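Local coordinates for protein putative fructose-bisphosphate aldolase (Coccidioides immitis, PDB 3PM6) that is a putative class II aldolase, a TIM-barrel protein that holds a zinc ion through three histidines, at residues A31-Y35 and N251-N255; A46-S52 and V286-D291; L87-Q93 and F114-D120; V261-K265 and L274-V278. One frame throughout, in Å; residues are numbered along the deposited sequence.

Interaction 1 of 4, residues A31-Y35 and N251-N255; sequences AICVY and NRAVN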
loop_
_atom_site.group_PDB
_atom_site.type_symbol
_atom_site.label_atom_id
_atom_site.label_comp_id
_atom_site.label_asym_id
_atom_site.label_seq_id
_atom_site.Cartn_x
_atom_site.Cartn_y
_atom_site.Cartn_z
ATOM N N ALA A 31 1.362 -8.270 -16.800
ATOM C CA ALA A 31 0.298 -7.498 -16.125
ATOM C C ALA A 31 -0.087 -8.236 -14.847
ATOM O O ALA A 31 -0.869 -9.188 -14.871
ATOM C CB ALA A 31 -0.908 -7.346 -17.049
ATOM N N ILE A 32 0.493 -7.830 -13.733
ATOM C CA ILE A 32 0.465 -8.628 -12.512
ATOM C C ILE A 32 -0.550 -8.079 -11.561
ATOM O O ILE A 32 -0.438 -6.920 -11.136
ATOM C CB ILE A 32 1.878 -8.574 -11.804
ATOM C CG1 ILE A 32 3.007 -8.807 -12.819
ATOM C CG2 ILE A 32 1.938 -9.505 -10.590
ATOM C CD1 ILE A 32 2.942 -10.153 -13.519
ATOM N N CYS A 33 -1.554 -8.898 -11.242
ATOM C CA CYS A 33 -2.525 -8.578 -10.231
ATOM C C CYS A 33 -1.917 -8.596 -8.872
ATOM O O CYS A 33 -1.233 -9.563 -8.483
ATOM C CB CYS A 33 -3.675 -9.596 -10.241
ATOM S SG CYS A 33 -4.475 -9.639 -11.823
ATOM N N VAL A 34 -2.219 -7.565 -8.101
ATOM C CA VAL A 34 -1.754 -7.511 -6.710
ATOM C C VAL A 34 -2.860 -7.013 -5.816
ATOM O O VAL A 34 -3.816 -6.404 -6.315
ATOM C CB VAL A 34 -0.547 -6.564 -6.540
ATOM C CG1 VAL A 34 0.697 -7.111 -7.237
ATOM C CG2 VAL A 34 -0.877 -5.168 -6.998
ATOM N N TYR A 35 -2.704 -7.249 -4.501
ATOM C CA TYR A 35 -3.707 -6.928 -3.474
ATOM C C TYR A 35 -3.138 -6.053 -2.374
ATOM O O TYR A 35 -3.847 -5.724 -1.405
ATOM C CB TYR A 35 -4.199 -8.194 -2.765
ATOM C CG TYR A 35 -4.868 -9.197 -3.657
ATOM C CD1 TYR A 35 -6.239 -9.135 -3.925
ATOM C CD2 TYR A 35 -4.122 -10.220 -4.230
ATOM C CE1 TYR A 35 -6.843 -10.107 -4.749
ATOM C CE2 TYR A 35 -4.701 -11.155 -5.037
ATOM C CZ TYR A 35 -6.053 -11.114 -5.283
ATOM O OH TYR A 35 -6.543 -12.081 -6.127
ATOM N N ASN A 251 -1.984 -13.735 -11.853
ATOM C CA ASN A 251 -2.437 -13.524 -10.485
ATOM C C ASN A 251 -1.814 -14.532 -9.487
ATOM O O ASN A 251 -0.790 -14.229 -8.842
ATOM C CB ASN A 251 -3.985 -13.520 -10.420
ATOM C CG ASN A 251 -4.491 -13.242 -9.022
ATOM O OD1 ASN A 251 -3.685 -12.989 -8.131
ATOM N ND2 ASN A 251 -5.815 -13.299 -8.805
ATOM N N ARG A 252 -2.455 -15.697 -9.362
ATOM C CA ARG A 252 -2.041 -16.790 -8.470
ATOM C C ARG A 252 -0.549 -17.163 -8.573
ATOM O O ARG A 252 0.094 -17.442 -7.540
ATOM C CB ARG A 252 -2.885 -18.043 -8.728
ATOM N N ALA A 253 -0.004 -17.142 -9.794
ATOM C CA ALA A 253 1.402 -17.470 -10.010
ATOM C C ALA A 253 2.265 -16.634 -9.077
ATOM O O ALA A 253 3.315 -17.108 -8.565
ATOM C CB ALA A 253 1.804 -17.235 -11.496
ATOM N N VAL A 254 1.816 -15.401 -8.847
ATOM C CA VAL A 254 2.557 -14.458 -8.032
ATOM C C VAL A 254 2.064 -14.479 -6.589
ATOM O O VAL A 254 2.850 -14.715 -5.678
ATOM C CB VAL A 254 2.567 -13.025 -8.645
ATOM C CG1 VAL A 254 3.160 -11.991 -7.653
ATOM C CG2 VAL A 254 3.350 -13.050 -9.975
ATOM N N ASN A 255 0.761 -14.283 -6.386
ATOM C CA ASN A 255 0.210 -14.179 -5.034
ATOM C C ASN A 255 0.149 -15.430 -4.219
ATOM O O ASN A 255 -0.045 -15.335 -3.019
ATOM C CB ASN A 255 -1.138 -13.486 -5.051
ATOM C CG ASN A 255 -1.010 -12.092 -5.533
ATOM O OD1 ASN A 255 -0.339 -11.286 -4.892
ATOM N ND2 ASN A 255 -1.549 -11.808 -6.719
HETATM O O HOH W 1 -0.303 -8.688 -3.949
#
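Asn251 stands at the N-cap position, between strand 245-250 and helix 252-265, with its CA 5.0 Å from the CA of Cys33. Its own side chain does not cap the helix; instead Asp230 receives its backbone NH and that of Ala253. The amide swings toward segment 31-35, where Asn251 ND2 donates to Tyr35 OH at 3.0 Å, and the same two groups have further partners, Glu158 for the amide and the backbone oxygen of Asp159 for the hydroxyl. The CB of Cys33 packs on CG of Asn251 at 3.9 Å. Past Arg252 and Ala253, Val254 faces back to the strand, its CG2 3.9 Å from CG2 of Ile32 in an apolar contact. Asn255 closes the turn and bonds in two directions: Asn255 ND2 donates to Cys33 O at 2.9 Å and to Asn251 OD1 at 2.8 Å, so one amide ties the backbone at Cys33 to the N-cap residue. Asn255 OD1 takes a hydrogen bond from a water at 2.8 Å, and that water accepts from Tyr35 N at 2.9 Å. Ile271 and Thr272 of the second subunit pack on Asn255 and Tyr35, respectively. Here the C-terminal end of the first strand meets the start of the helix that follows the eighth, the closing seam of a TIM barrel.

Interaction 2 of 4, residues A46-S52 and V286-D291; sequences AAEHKRS and VEKIMD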
loop_
_atom_site.group_PDB
_atom_site.type_symbol
_atom_site.label_atom_id
_atom_site.label_comp_id
_atom_site.label_asym_id
_atom_site.label_seq_id
_atom_site.Cartn_x
_atom_site.Cartn_y
_atom_site.Cartn_z
ATOM N N ALA A 46 11.102 -6.212 -9.539
ATOM C CA ALA A 46 11.282 -7.201 -10.594
ATOM C C ALA A 46 11.478 -6.499 -11.915
ATOM O O ALA A 46 12.417 -6.794 -12.623
ATOM C CB ALA A 46 10.084 -8.157 -10.664
ATOM N N ALA A 47 10.620 -5.531 -12.213
ATOM C CA ALA A 47 10.672 -4.782 -13.457
ATOM C C ALA A 47 11.974 -3.978 -13.596
ATOM O O ALA A 47 12.556 -3.899 -14.684
ATOM C CB ALA A 47 9.452 -3.834 -13.572
ATOM N N GLU A 48 12.425 -3.360 -12.515
ATOM C CA GLU A 48 13.677 -2.601 -12.622
ATOM C C GLU A 48 14.851 -3.560 -12.711
ATOM O O GLU A 48 15.745 -3.351 -13.534
ATOM C CB GLU A 48 13.825 -1.606 -11.494
ATOM C CG GLU A 48 12.880 -0.380 -11.657
ATOM C CD GLU A 48 12.913 0.563 -10.459
ATOM O OE1 GLU A 48 13.452 0.175 -9.396
ATOM O OE2 GLU A 48 12.391 1.688 -10.575
ATOM N N HIS A 49 14.833 -4.627 -11.911
ATOM C CA HIS A 49 15.914 -5.611 -11.961
ATOM C C HIS A 49 16.077 -6.185 -13.385
ATOM O O HIS A 49 17.193 -6.225 -13.913
ATOM C CB HIS A 49 15.731 -6.718 -10.911
ATOM C CG HIS A 49 16.888 -7.669 -10.821
ATOM N ND1 HIS A 49 16.728 -9.024 -10.596
ATOM C CD2 HIS A 49 18.226 -7.464 -10.947
ATOM C CE1 HIS A 49 17.915 -9.613 -10.608
ATOM N NE2 HIS A 49 18.838 -8.687 -10.802
ATOM N N LYS A 50 14.964 -6.575 -14.014
ATOM C CA LYS A 50 14.995 -7.253 -15.315
ATOM C C LYS A 50 14.940 -6.285 -16.492
ATOM O O LYS A 50 14.895 -6.706 -17.665
ATOM C CB LYS A 50 13.817 -8.236 -15.416
ATOM C CG LYS A 50 13.804 -9.314 -14.347
ATOM C CD LYS A 50 14.997 -10.246 -14.513
ATOM C CE LYS A 50 14.688 -11.325 -15.501
ATOM N NZ LYS A 50 15.489 -12.527 -15.207
ATOM N N ARG A 51 14.910 -4.990 -16.197
ATOM C CA ARG A 51 14.786 -3.969 -17.244
ATOM C C ARG A 51 13.582 -4.295 -18.127
ATOM O O ARG A 51 13.696 -4.422 -19.343
ATOM C CB ARG A 51 16.081 -3.891 -18.074
ATOM N N SER A 52 12.423 -4.452 -17.499
ATOM C CA SER A 52 11.189 -4.844 -18.213
ATOM C C SER A 52 10.128 -3.823 -17.870
ATOM O O SER A 52 10.025 -3.404 -16.709
ATOM C CB SER A 52 10.700 -6.232 -17.762
ATOM O OG SER A 52 9.375 -6.495 -18.233
ATOM N N VAL A 286 7.465 -12.950 -10.358
ATOM C CA VAL A 286 7.295 -11.947 -11.425
ATOM C C VAL A 286 8.424 -12.060 -12.433
ATOM O O VAL A 286 8.164 -12.142 -13.638
ATOM C CB VAL A 286 7.161 -10.492 -10.857
ATOM C CG1 VAL A 286 7.148 -9.444 -11.939
ATOM C CG2 VAL A 286 5.891 -10.373 -10.075
ATOM N N GLU A 287 9.668 -12.090 -11.951
ATOM C CA GLU A 287 10.843 -12.238 -12.838
ATOM C C GLU A 287 10.752 -13.420 -13.775
ATOM O O GLU A 287 11.145 -13.304 -14.923
ATOM C CB GLU A 287 12.168 -12.264 -12.047
ATOM C CG GLU A 287 12.430 -10.916 -11.304
ATOM C CD GLU A 287 13.810 -10.804 -10.643
ATOM O OE1 GLU A 287 14.551 -11.807 -10.653
ATOM O OE2 GLU A 287 14.154 -9.697 -10.137
ATOM N N LYS A 288 10.229 -14.547 -13.315
ATOM C CA LYS A 288 10.099 -15.729 -14.190
ATOM C C LYS A 288 9.102 -15.480 -15.315
ATOM O O LYS A 288 9.351 -15.879 -16.466
ATOM C CB LYS A 288 9.735 -17.025 -13.428
ATOM N N ILE A 289 7.995 -14.813 -14.999
ATOM C CA ILE A 289 7.014 -14.447 -16.021
ATOM C C ILE A 289 7.712 -13.586 -17.062
ATOM O O ILE A 289 7.608 -13.852 -18.260
ATOM C CB ILE A 289 5.781 -13.638 -15.437
ATOM C CG1 ILE A 289 4.945 -14.501 -14.453
ATOM C CG2 ILE A 289 4.959 -12.993 -16.588
ATOM C CD1 ILE A 289 4.299 -15.741 -15.097
ATOM N N MET A 290 8.445 -12.573 -16.607
ATOM C CA MET A 290 9.114 -11.642 -17.528
ATOM C C MET A 290 10.026 -12.361 -18.542
ATOM O O MET A 290 10.015 -12.072 -19.750
ATOM C CB MET A 290 9.901 -10.595 -16.714
ATOM C CG MET A 290 9.004 -9.548 -16.027
ATOM S SD MET A 290 9.817 -8.515 -14.786
ATOM C CE MET A 290 8.516 -7.226 -14.570
ATOM N N ASP A 291 10.807 -13.316 -18.042
ATOM C CA ASP A 291 11.652 -14.148 -18.907
ATOM C C ASP A 291 10.800 -14.967 -19.893
ATOM O O ASP A 291 11.050 -14.960 -21.097
ATOM C CB ASP A 291 12.525 -15.070 -18.046
ATOM C CG ASP A 291 13.658 -14.322 -17.364
ATOM O OD1 ASP A 291 14.023 -13.233 -17.860
ATOM O OD2 ASP A 291 14.205 -14.818 -16.356
#
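Met290 reaches across with an extended side chain (chi2 and chi3 both t), which carries its CE to 3.4 Å from CA of Ala47 and 3.7 Å from CB of Ala47. Met290 SD lies 4.1 Å from CB of Ala46 and Met290 CG 3.8 Å from OG of Ser52, whose hydroxyl bonds to Ser295. The small Ala46 lets the backbones close in, to 5.5 Å between the CA atoms of Ala46 and Glu287, and its CB meets CG1 of Val286 at 3.4 Å. Glu287, m then t, stretches past Ala46 so that OE2 accepts from ND1 of His49 at 2.7 Å, near the plane of the ring; Gln283 also donates to this oxygen. Lys50 bends through three m rotamers: its CG rests on CG of Glu287 at 3.7 Å, and NZ forms a salt bridge with OD2 of Asp291 at 2.9 Å. Asp291 OD1, which Lys50 NZ reaches weakly at 3.1 Å, also bonds to Thr296. Arg51, the first residue to leave helical angles, has positive phi and completes a Schellman motif. Helices 37-49 and 271-292 thus pack side by side outside the barrel, with Val286 and Met290 also resting on strand 29-33 beneath and Met290 on Ala54 of the next strand.

Interaction 3 of 4, residues L87-Q93 and F114-D120; sequences LHLDHAQ and FDSIMVD. With ZN (zinc ion), chain S.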
loop_
_atom_site.group_PDB
_atom_site.type_symbol
_atom_site.label_atom_id
_atom_site.label_comp_id
_atom_site.label_asym_id
_atom_site.label_seq_id
_atom_site.Cartn_x
_atom_site.Cartn_y
_atom_site.Cartn_z
ATOM N N LEU A 87 -0.784 1.534 -14.530
ATOM C CA LEU A 87 -1.760 1.016 -13.592
ATOM C C LEU A 87 -3.114 0.685 -14.269
ATOM O O LEU A 87 -3.671 1.500 -14.985
ATOM C CB LEU A 87 -1.944 2.014 -12.446
ATOM C CG LEU A 87 -2.943 1.631 -11.364
ATOM C CD1 LEU A 87 -2.540 0.338 -10.652
ATOM C CD2 LEU A 87 -3.054 2.792 -10.371
ATOM N N HIS A 88 -3.620 -0.512 -14.015
ATOM C CA HIS A 88 -4.768 -1.045 -14.742
ATOM C C HIS A 88 -5.775 -1.566 -13.743
ATOM O O HIS A 88 -5.415 -2.313 -12.822
ATOM C CB HIS A 88 -4.268 -2.195 -15.613
ATOM C CG HIS A 88 -5.312 -2.819 -16.482
ATOM N ND1 HIS A 88 -5.872 -2.167 -17.561
ATOM C CD2 HIS A 88 -5.858 -4.059 -16.461
ATOM C CE1 HIS A 88 -6.718 -2.984 -18.167
ATOM N NE2 HIS A 88 -6.705 -4.147 -17.533
ATOM N N LEU A 89 -7.032 -1.171 -13.898
ATOM C CA LEU A 89 -8.122 -1.828 -13.155
ATOM C C LEU A 89 -8.601 -3.070 -13.879
ATOM O O LEU A 89 -9.220 -2.991 -14.949
ATOM C CB LEU A 89 -9.295 -0.873 -12.903
ATOM C CG LEU A 89 -10.471 -1.322 -12.011
ATOM C CD1 LEU A 89 -10.094 -1.664 -10.538
ATOM C CD2 LEU A 89 -11.585 -0.255 -12.062
ATOM N N ASP A 90 -8.340 -4.239 -13.296
ATOM C CA ASP A 90 -8.726 -5.505 -13.965
ATOM C C ASP A 90 -10.148 -5.898 -13.557
ATOM O O ASP A 90 -10.582 -5.575 -12.438
ATOM C CB ASP A 90 -7.696 -6.576 -13.561
ATOM C CG ASP A 90 -7.810 -7.872 -14.339
ATOM O OD1 ASP A 90 -8.365 -7.909 -15.473
ATOM O OD2 ASP A 90 -7.329 -8.889 -13.781
ATOM N N HIS A 91 -10.877 -6.590 -14.444
ATOM C CA HIS A 91 -12.199 -7.165 -14.102
ATOM C C HIS A 91 -13.147 -6.227 -13.370
ATOM O O HIS A 91 -13.747 -6.577 -12.367
ATOM C CB HIS A 91 -12.016 -8.500 -13.371
ATOM C CG HIS A 91 -11.380 -9.509 -14.263
ATOM N ND1 HIS A 91 -11.952 -9.865 -15.464
ATOM C CD2 HIS A 91 -10.169 -10.110 -14.230
ATOM C CE1 HIS A 91 -11.149 -10.691 -16.100
ATOM N NE2 HIS A 91 -10.061 -10.848 -15.377
ATOM N N ALA A 92 -13.267 -5.019 -13.865
ATOM C CA ALA A 92 -14.274 -4.153 -13.354
ATOM C C ALA A 92 -15.584 -4.586 -14.012
ATOM O O ALA A 92 -15.758 -4.389 -15.214
ATOM C CB ALA A 92 -13.911 -2.711 -13.698
ATOM N N GLN A 93 -16.484 -5.184 -13.237
ATOM C CA GLN A 93 -17.663 -5.822 -13.813
ATOM C C GLN A 93 -18.965 -5.122 -13.464
ATOM O O GLN A 93 -20.048 -5.691 -13.647
ATOM C CB GLN A 93 -17.728 -7.318 -13.439
ATOM C CG GLN A 93 -16.468 -8.109 -13.876
ATOM C CD GLN A 93 -16.557 -9.596 -13.512
ATOM O OE1 GLN A 93 -17.322 -9.988 -12.624
ATOM N NE2 GLN A 93 -15.771 -10.426 -14.204
ATOM N N PHE A 114 -5.956 5.625 -12.620
ATOM C CA PHE A 114 -5.694 4.488 -13.537
ATOM C C PHE A 114 -5.285 4.961 -14.890
ATOM O O PHE A 114 -5.847 5.931 -15.388
ATOM C CB PHE A 114 -6.920 3.547 -13.655
ATOM C CG PHE A 114 -7.145 2.743 -12.427
ATOM C CD1 PHE A 114 -6.397 1.598 -12.196
ATOM C CD2 PHE A 114 -8.012 3.188 -11.443
ATOM C CE1 PHE A 114 -6.569 0.884 -11.037
ATOM C CE2 PHE A 114 -8.206 2.464 -10.281
ATOM C CZ PHE A 114 -7.471 1.318 -10.072
ATOM N N ASP A 115 -4.320 4.273 -15.496
ATOM C CA ASP A 115 -3.999 4.541 -16.900
ATOM C C ASP A 115 -4.961 3.800 -17.842
ATOM O O ASP A 115 -5.175 4.225 -18.970
ATOM C CB ASP A 115 -2.564 4.132 -17.179
ATOM C CG ASP A 115 -1.575 4.840 -16.267
ATOM O OD1 ASP A 115 -1.395 6.055 -16.419
ATOM O OD2 ASP A 115 -0.987 4.191 -15.387
ATOM N N SER A 116 -5.517 2.675 -17.375
ATOM C CA SER A 116 -6.392 1.833 -18.198
ATOM C C SER A 116 -7.343 1.059 -17.333
ATOM O O SER A 116 -7.094 0.850 -16.151
ATOM C CB SER A 116 -5.595 0.874 -19.097
ATOM O OG SER A 116 -4.686 0.090 -18.356
ATOM N N ILE A 117 -8.460 0.635 -17.897
ATOM C CA ILE A 117 -9.452 -0.042 -17.065
ATOM C C ILE A 117 -9.998 -1.143 -17.915
ATOM O O ILE A 117 -10.215 -0.949 -19.099
ATOM C CB ILE A 117 -10.586 0.943 -16.680
ATOM C CG1 ILE A 117 -10.065 2.052 -15.753
ATOM C CG2 ILE A 117 -11.844 0.210 -16.114
ATOM C CD1 ILE A 117 -11.176 3.104 -15.352
ATOM N N MET A 118 -10.216 -2.306 -17.322
ATOM C CA MET A 118 -10.883 -3.334 -18.047
ATOM C C MET A 118 -12.383 -3.209 -17.864
ATOM O O MET A 118 -12.890 -3.476 -16.791
ATOM C CB MET A 118 -10.394 -4.749 -17.652
ATOM C CG MET A 118 -11.116 -5.829 -18.431
ATOM S SD MET A 118 -10.820 -7.493 -17.781
ATOM C CE MET A 118 -11.531 -8.424 -19.176
ATOM N N VAL A 119 -13.091 -2.827 -18.924
ATOM C CA VAL A 119 -14.567 -2.758 -18.887
ATOM C C VAL A 119 -15.065 -4.157 -19.196
ATOM O O VAL A 119 -15.236 -4.515 -20.362
ATOM C CB VAL A 119 -15.133 -1.722 -19.918
ATOM C CG1 VAL A 119 -16.619 -1.614 -19.783
ATOM C CG2 VAL A 119 -14.446 -0.353 -19.730
ATOM N N ASP A 120 -15.243 -4.952 -18.150
ATOM C CA ASP A 120 -15.521 -6.367 -18.257
ATOM C C ASP A 120 -17.019 -6.577 -18.070
ATOM O O ASP A 120 -17.490 -6.801 -16.952
ATOM C CB ASP A 120 -14.745 -7.153 -17.167
ATOM C CG ASP A 120 -14.974 -8.652 -17.272
ATOM O OD1 ASP A 120 -15.723 -9.037 -18.192
ATOM O OD2 ASP A 120 -14.387 -9.448 -16.489
HETATM ZN ZN ZN S . -8.586 -12.239 -15.952
#
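Strands 87-92 and 116-119 run parallel, their axes 10° apart and 4.5 Å at closest approach. Leu89 N donates to Ser116 O at 3.0 Å and Met118 N to Leu89 O at 2.7 Å. The pairing shifts by one residue between Leu89 and Ala92, a beta bulge at which His91 adopts positive phi; past the bulge Ala92 pairs with Val119, and Asp120 N donates to Ala92 O at 3.0 Å. At the start, Asp115 accepts the backbone NH of Leu87 through OD2 at 2.8 Å. Side chains then sort by face. Leu89, Ala92, Ile117 and Val119 share one face; Leu89, Ala92 and Val119 pack on helix 95-103, and CB of Leu89 lies over the ring of Phe114, 3.9 Å from its centroid, in a CH-pi contact. On the face toward the barrel interior, ND1 of His88 and OG of Ser116 share a 2.7 Å hydrogen bond. Met118 places SD over the His91 ring, 3.8 Å from its centroid. The bulge turns His91 so that ND1 donates to OD2 of Asp120 at 2.7 Å while NE2 binds zinc at 2.1 Å; Gln93 NE2 adds a second bond to Asp120 OD2 at 2.8 Å. His196 and His227 provide the other protein ligands. Adjacent parallel strands joined through helix 95-103 form a beta-alpha-beta unit of the TIM barrel, with the metal site at the C-terminal ends of its strands.

Interaction 4 of 4, residues V261-K265 and L274-V278; sequences VMREK and LHEEV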
loop_
_atom_site.group_PDB
_atom_site.type_symbol
_atom_site.label_atom_id
_atom_site.label_comp_id
_atom_site.label_asym_id
_atom_site.label_seq_id
_atom_site.Cartn_x
_atom_site.Cartn_y
_atom_site.Cartn_z
ATOM N N VAL A 261 4.525 -18.088 1.992
ATOM C CA VAL A 261 5.432 -17.531 2.979
ATOM C C VAL A 261 4.687 -17.232 4.297
ATOM O O VAL A 261 5.171 -17.569 5.378
ATOM C CB VAL A 261 6.196 -16.283 2.465
ATOM C CG1 VAL A 261 7.004 -15.652 3.589
ATOM C CG2 VAL A 261 7.121 -16.659 1.344
ATOM N N MET A 262 3.506 -16.620 4.198
ATOM C CA MET A 262 2.690 -16.335 5.391
ATOM C C MET A 262 2.274 -17.631 6.092
ATOM O O MET A 262 2.348 -17.727 7.317
ATOM C CB MET A 262 1.439 -15.513 5.035
ATOM C CG MET A 262 1.700 -14.055 4.673
ATOM S SD MET A 262 2.331 -13.112 6.071
ATOM C CE MET A 262 2.625 -11.500 5.359
ATOM N N ARG A 263 1.845 -18.622 5.316
ATOM C CA ARG A 263 1.363 -19.896 5.875
ATOM C C ARG A 263 2.461 -20.535 6.726
ATOM O O ARG A 263 2.215 -20.959 7.857
ATOM C CB ARG A 263 0.881 -20.841 4.753
ATOM C CG ARG A 263 0.875 -22.346 5.090
ATOM C CD ARG A 263 0.150 -23.247 4.036
ATOM N NE ARG A 263 0.862 -23.333 2.751
ATOM C CZ ARG A 263 0.308 -23.056 1.566
ATOM N NH1 ARG A 263 -0.980 -22.693 1.502
ATOM N NH2 ARG A 263 1.035 -23.154 0.452
ATOM N N GLU A 264 3.679 -20.549 6.190
ATOM C CA GLU A 264 4.810 -21.215 6.835
ATOM C C GLU A 264 5.512 -20.391 7.941
ATOM O O GLU A 264 6.026 -20.955 8.898
ATOM C CB GLU A 264 5.825 -21.639 5.774
ATOM N N LYS A 265 5.533 -19.071 7.802
ATOM C CA LYS A 265 6.428 -18.242 8.603
ATOM C C LYS A 265 5.779 -17.208 9.548
ATOM O O LYS A 265 6.483 -16.608 10.365
ATOM C CB LYS A 265 7.498 -17.560 7.716
ATOM C CG LYS A 265 8.268 -18.525 6.855
ATOM C CD LYS A 265 9.754 -18.293 6.941
ATOM C CE LYS A 265 10.582 -19.448 6.336
ATOM N NZ LYS A 265 10.808 -19.291 4.845
ATOM N N LEU A 274 8.892 -10.802 7.701
ATOM C CA LEU A 274 7.716 -11.347 7.027
ATOM C C LEU A 274 7.430 -10.566 5.738
ATOM O O LEU A 274 7.280 -11.161 4.674
ATOM C CB LEU A 274 6.533 -11.283 7.968
ATOM C CG LEU A 274 5.554 -12.434 8.005
ATOM C CD1 LEU A 274 6.284 -13.764 8.123
ATOM C CD2 LEU A 274 4.609 -12.223 9.189
ATOM N N HIS A 275 7.424 -9.231 5.826
ATOM C CA HIS A 275 7.113 -8.385 4.673
ATOM C C HIS A 275 8.185 -8.519 3.613
ATOM O O HIS A 275 7.879 -8.528 2.429
ATOM C CB HIS A 275 6.965 -6.917 5.076
ATOM C CG HIS A 275 5.686 -6.627 5.793
ATOM N ND1 HIS A 275 4.453 -6.914 5.254
ATOM C CD2 HIS A 275 5.445 -6.069 6.999
ATOM C CE1 HIS A 275 3.503 -6.558 6.106
ATOM N NE2 HIS A 275 4.081 -6.057 7.179
ATOM N N GLU A 276 9.437 -8.607 4.059
ATOM C CA GLU A 276 10.571 -8.773 3.168
ATOM C C GLU A 276 10.493 -10.072 2.396
ATOM O O GLU A 276 10.703 -10.086 1.173
ATOM C CB GLU A 276 11.897 -8.669 3.940
ATOM C CG GLU A 276 12.233 -7.220 4.406
ATOM C CD GLU A 276 13.408 -7.138 5.415
ATOM O OE1 GLU A 276 14.153 -8.139 5.613
ATOM O OE2 GLU A 276 13.579 -6.060 6.009
ATOM N N GLU A 277 10.171 -11.154 3.104
ATOM C CA GLU A 277 10.153 -12.486 2.491
ATOM C C GLU A 277 9.021 -12.676 1.454
ATOM O O GLU A 277 9.277 -13.197 0.355
ATOM C CB GLU A 277 10.194 -13.602 3.563
ATOM C CG GLU A 277 11.553 -13.648 4.306
ATOM C CD GLU A 277 11.795 -14.949 5.086
ATOM O OE1 GLU A 277 11.109 -15.951 4.806
ATOM O OE2 GLU A 277 12.666 -14.972 5.982
ATOM N N VAL A 278 7.806 -12.192 1.760
ATOM C CA VAL A 278 6.726 -12.258 0.783
ATOM C C VAL A 278 7.036 -11.439 -0.468
ATOM O O VAL A 278 6.709 -11.851 -1.577
ATOM C CB VAL A 278 5.318 -11.901 1.355
ATOM C CG1 VAL A 278 4.890 -12.950 2.394
ATOM C CG2 VAL A 278 5.266 -10.489 1.948
HETATM O O HOH W 2 10.770 -17.662 2.773
#
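This is apolar packing between two helices that follow the last barrel strand, edged by one charged pair; the centre of the contact is about 25 Å from the centre of the chain. The segments 261-265 and 274-278 cross at 137°, broadly antiparallel, with axes 10.2 Å apart. The nearest CA atoms are those of Val261 and Val278, 5.9 Å apart, and CB of Val261 touches CG1 of Val278 at 3.6 Å. Met262 folds over the neighbouring side chains, SD meeting CG of Leu274 at 3.8 Å and CE meeting CG1 of Val278 at 4.0 Å. Beside this packing Lys265 NZ forms a salt bridge with Glu277 OE1 at 3.4 Å, its hydrogen bond weak. A water reinforces it, accepting from Lys265 NZ at 2.6 Å and donating to Glu277 OE1 at 2.7 Å. Tyr258 of the second subunit packs on Met262, and Trp61 and Asn36 of that subunit bond to Glu276 and His275. Following strand 245-250, helices 252-265 and 271-292 form a helical hairpin projecting from the barrel.

In the fold
Interactions 1 and 2 adjoin, their centres 14 Å apart: Val286 CG2 lies 3.7 Å from Val254 CG2 and 4.1 Å from Ile32 CG2, so one apolar cluster runs from the barrel seam into the outer helices. Interaction 1 also meets interaction 3 across the barrel interior, with Cys33 SG 3.5 Å from Asp90 OD2; the zinc bound by His91 in interaction 3 is about 6 Å from the side chain of Cys33. Interaction 4 shares helix 252-265 with interaction 1 and helix 271-292 with interaction 2, but lies far from the metal site, its centre 29 Å from that of interaction 3. Interactions 1 and 4 both touch the second subunit.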